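Local coordinates for protein neurotrypsin (Mus musculus, PDB 6H8M) that is a secreted brain serine protease that plays a role in neuronal plasticity, its proteolytic action perhaps serving structural reorganisation in learning and memory, at residues V42-L47 with A101-D106. Sequence-based numbering, arbitrary orientation.
Sequences VICRQL and AGVICD
Cys-44 on helix 37-46 and Cys-105 on strand 102-105 are joined by a disulfide, the covalent link of a buried contact in the third scavenger receptor cysteine-rich domain. From Cys-44, CB leaves the helix toward the strand and lies 3.6 Å from CB of Cys-105. SG, anti to the carbonyl carbon of its own residue (chi1 -67°), is bonded to SG of Cys-105 at 2.0 Å. It also meets the methyl CG2 of Val-103 at 4.0 Å and the backbone carbon C of Ile-104 at 4.1 Å. SG of Cys-105 is likewise anti to its own carbonyl carbon, and the torsion about the S-S bond is -81°, close to the relaxed value near a right angle. The CA atoms of the two cysteines stand 5.4 Å apart, the nearest such pair between the segments.

Apolar groups lie beside the bridge. Val-103 borders both bridge and helix: its CG1 meets the branch carbon CB of Ile-43 at 4.2 Å, and its CG2, beside the sulfur of Cys-44, also comes near Ile-43 CG2. From CG1 the Ile-43 chain runs on to CD1, which leads away from the strand; the side chain also packs on Trp-35 and Val-19. Leu-47 brings CD1 to within 4.4 Å of Cys-105 SG, while its side chain also touches Ile-6 and Leu-8. Ile-104 points away from the helix, and its side chain touches Arg-56 on the antiparallel strand 53-56.

Helix and strand axes make an angle of 58° and approach to 8.4 Å, joined through side chains. A disulfide that pins the single helix of the domain to its C-terminal strand, with aliphatic side chains packed alongside, is characteristic of the SRCR fold.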
ATOM      1  N   VAL A  42       7.476  -4.040   1.757  1.00 46.02           N
ATOM      2  CA  VAL A  42       6.834  -4.596   2.875  1.00 44.74           C
ATOM      3  C   VAL A  42       5.495  -5.245   2.452  1.00 47.00           C
ATOM      4  O   VAL A  42       5.178  -6.360   2.826  1.00 46.79           O
ATOM      5  CB  VAL A  42       6.607  -3.570   3.995  1.00 50.87           C
ATOM      6  CG1 VAL A  42       5.697  -4.128   5.102  1.00 50.68           C
ATOM      7  CG2 VAL A  42       7.931  -3.105   4.581  1.00 56.37           C
ATOM      8  N   ILE A  43       4.724  -4.540   1.639  1.00 41.89           N
ATOM      9  CA  ILE A  43       3.479  -5.141   1.140  1.00 38.24           C
ATOM     10  C   ILE A  43       3.751  -6.429   0.386  1.00 41.48           C
ATOM     11  O   ILE A  43       3.059  -7.469   0.614  1.00 41.46           O
ATOM     12  CB  ILE A  43       2.767  -4.112   0.238  1.00 39.99           C
ATOM     13  CG1 ILE A  43       2.326  -2.880   1.017  1.00 41.59           C
ATOM     14  CG2 ILE A  43       1.597  -4.791  -0.490  1.00 40.76           C
ATOM     15  CD1 ILE A  43       1.346  -3.155   2.113  1.00 45.40           C
ATOM     16  N   CYS A  44       4.705  -6.383  -0.545  1.00 41.08           N
ATOM     17  CA  CYS A  44       5.028  -7.509  -1.363  1.00 45.45           C
ATOM     18  C   CYS A  44       5.565  -8.698  -0.535  1.00 43.06           C
ATOM     19  O   CYS A  44       5.170  -9.873  -0.770  1.00 43.87           O
ATOM     20  CB  CYS A  44       6.001  -7.089  -2.456  1.00 46.41           C
ATOM     21  SG  CYS A  44       5.197  -5.947  -3.643  1.00 45.78           S
ATOM     22  N   ARG A  45       6.365  -8.397   0.494  1.00 45.93           N
ATOM     23  CA  ARG A  45       6.880  -9.408   1.439  1.00 50.20           C
ATOM     24  C   ARG A  45       5.718 -10.091   2.166  1.00 47.44           C
ATOM     25  O   ARG A  45       5.662 -11.285   2.235  1.00 45.18           O
ATOM     26  CB  ARG A  45       7.926  -8.787   2.386  1.00 54.88           C
ATOM     27  CG  ARG A  45       8.611  -9.786   3.323  1.00 61.93           C
ATOM     28  CD  ARG A  45       9.766  -9.162   4.114  1.00 59.05           C
ATOM     29  NE  ARG A  45      10.810  -8.557   3.307  1.00 60.48           N
ATOM     30  CZ  ARG A  45      11.038  -7.250   3.186  1.00 62.31           C
ATOM     31  NH1 ARG A  45      10.373  -6.351   3.907  1.00 58.13           N
ATOM     32  NH2 ARG A  45      11.948  -6.848   2.316  1.00 63.04           N
ATOM     33  N   GLN A  46       4.763  -9.329   2.685  1.00 47.76           N
ATOM     34  CA  GLN A  46       3.653  -9.878   3.384  1.00 46.48           C
ATOM     35  C   GLN A  46       2.831 -10.797   2.454  1.00 45.06           C
ATOM     36  O   GLN A  46       2.307 -11.819   2.939  1.00 44.57           O
ATOM     37  CB  GLN A  46       2.792  -8.810   4.035  1.00 45.65           C
ATOM     38  CG  GLN A  46       1.722  -9.416   4.941  1.00 46.11           C
ATOM     39  CD  GLN A  46       0.685  -8.475   5.486  1.00 45.35           C
ATOM     40  OE1 GLN A  46       0.950  -7.337   5.817  1.00 48.06           O
ATOM     41  NE2 GLN A  46      -0.481  -9.008   5.744  1.00 42.96           N
ATOM     42  N   LEU A  47       2.708 -10.426   1.180  1.00 42.84           N
ATOM     43  CA  LEU A  47       1.978 -11.213   0.205  1.00 41.75           C
ATOM     44  C   LEU A  47       2.740 -12.462  -0.257  1.00 47.29           C
ATOM     45  O   LEU A  47       2.172 -13.273  -0.980  1.00 42.26           O
ATOM     46  CB  LEU A  47       1.687 -10.300  -0.988  1.00 41.64           C
ATOM     47  CG  LEU A  47       0.602  -9.248  -0.790  1.00 42.86           C
ATOM     48  CD1 LEU A  47       0.562  -8.307  -1.996  1.00 44.24           C
ATOM     49  CD2 LEU A  47      -0.747  -9.896  -0.572  1.00 45.06           C
ATOM     50  N   ALA A 101      -2.433   4.464  -2.904  1.00 36.64           N
ATOM     51  CA  ALA A 101      -1.130   3.848  -3.132  1.00 36.26           C
ATOM     52  C   ALA A 101      -1.288   2.472  -3.780  1.00 35.72           C
ATOM     53  O   ALA A 101      -2.293   1.775  -3.531  1.00 36.96           O
ATOM     54  CB  ALA A 101      -0.462   3.711  -1.762  1.00 41.54           C
ATOM     55  N   GLY A 102      -0.214   2.064  -4.432  1.00 34.87           N
ATOM     56  CA  GLY A 102      -0.142   0.806  -5.135  1.00 36.11           C
ATOM     57  C   GLY A 102       1.247   0.248  -5.136  1.00 35.02           C
ATOM     58  O   GLY A 102       2.178   0.955  -4.734  1.00 38.22           O
ATOM     59  N   VAL A 103       1.438  -0.957  -5.714  1.00 35.01           N
ATOM     60  CA  VAL A 103       2.689  -1.630  -5.776  1.00 35.38           C
ATOM     61  C   VAL A 103       2.784  -2.459  -7.070  1.00 40.20           C
ATOM     62  O   VAL A 103       1.735  -2.852  -7.584  1.00 38.06           O
ATOM     63  CB  VAL A 103       2.916  -2.569  -4.582  1.00 36.81           C
ATOM     64  CG1 VAL A 103       2.795  -1.805  -3.261  1.00 36.76           C
ATOM     65  CG2 VAL A 103       1.972  -3.741  -4.582  1.00 39.73           C
ATOM     66  N   ILE A 104       4.028  -2.788  -7.445  1.00 39.31           N
ATOM     67  CA  ILE A 104       4.380  -3.888  -8.280  1.00 41.58           C
ATOM     68  C   ILE A 104       5.350  -4.788  -7.550  1.00 40.35           C
ATOM     69  O   ILE A 104       6.435  -4.355  -7.240  1.00 44.38           O
ATOM     70  CB  ILE A 104       4.987  -3.416  -9.597  1.00 42.29           C
ATOM     71  CG1 ILE A 104       4.027  -2.511 -10.339  1.00 45.27           C
ATOM     72  CG2 ILE A 104       5.380  -4.637 -10.454  1.00 46.39           C
ATOM     73  CD1 ILE A 104       4.672  -1.846 -11.482  1.00 49.19           C
ATOM     74  N   CYS A 105       4.966  -6.048  -7.308  1.00 42.37           N
ATOM     75  CA  CYS A 105       5.831  -7.023  -6.688  1.00 43.39           C
ATOM     76  C   CYS A 105       6.572  -7.855  -7.747  1.00 47.96           C
ATOM     77  O   CYS A 105       6.085  -8.041  -8.833  1.00 47.45           O
ATOM     78  CB  CYS A 105       5.036  -7.972  -5.809  1.00 44.57           C
ATOM     79  SG  CYS A 105       3.910  -7.185  -4.620  1.00 44.06           S
ATOM     80  N   ASP A 106       7.797  -8.290  -7.391  1.00 49.95           N
ATOM     81  CA  ASP A 106       8.639  -9.077  -8.277  1.00 52.99           C
ATOM     82  C   ASP A 106       8.825  -8.313  -9.596  1.00 54.22           C
ATOM     83  O   ASP A 106       8.664  -8.848 -10.703  1.00 56.37           O
ATOM     84  CB  ASP A 106       8.098 -10.491  -8.470  1.00 56.41           C
ATOM     85  CG  ASP A 106       8.317 -11.403  -7.266  1.00 58.46           C
ATOM     86  OD1 ASP A 106       8.793 -10.899  -6.185  1.00 59.36           O
ATOM     87  OD2 ASP A 106       7.932 -12.561  -7.386  1.00 62.09           O
TER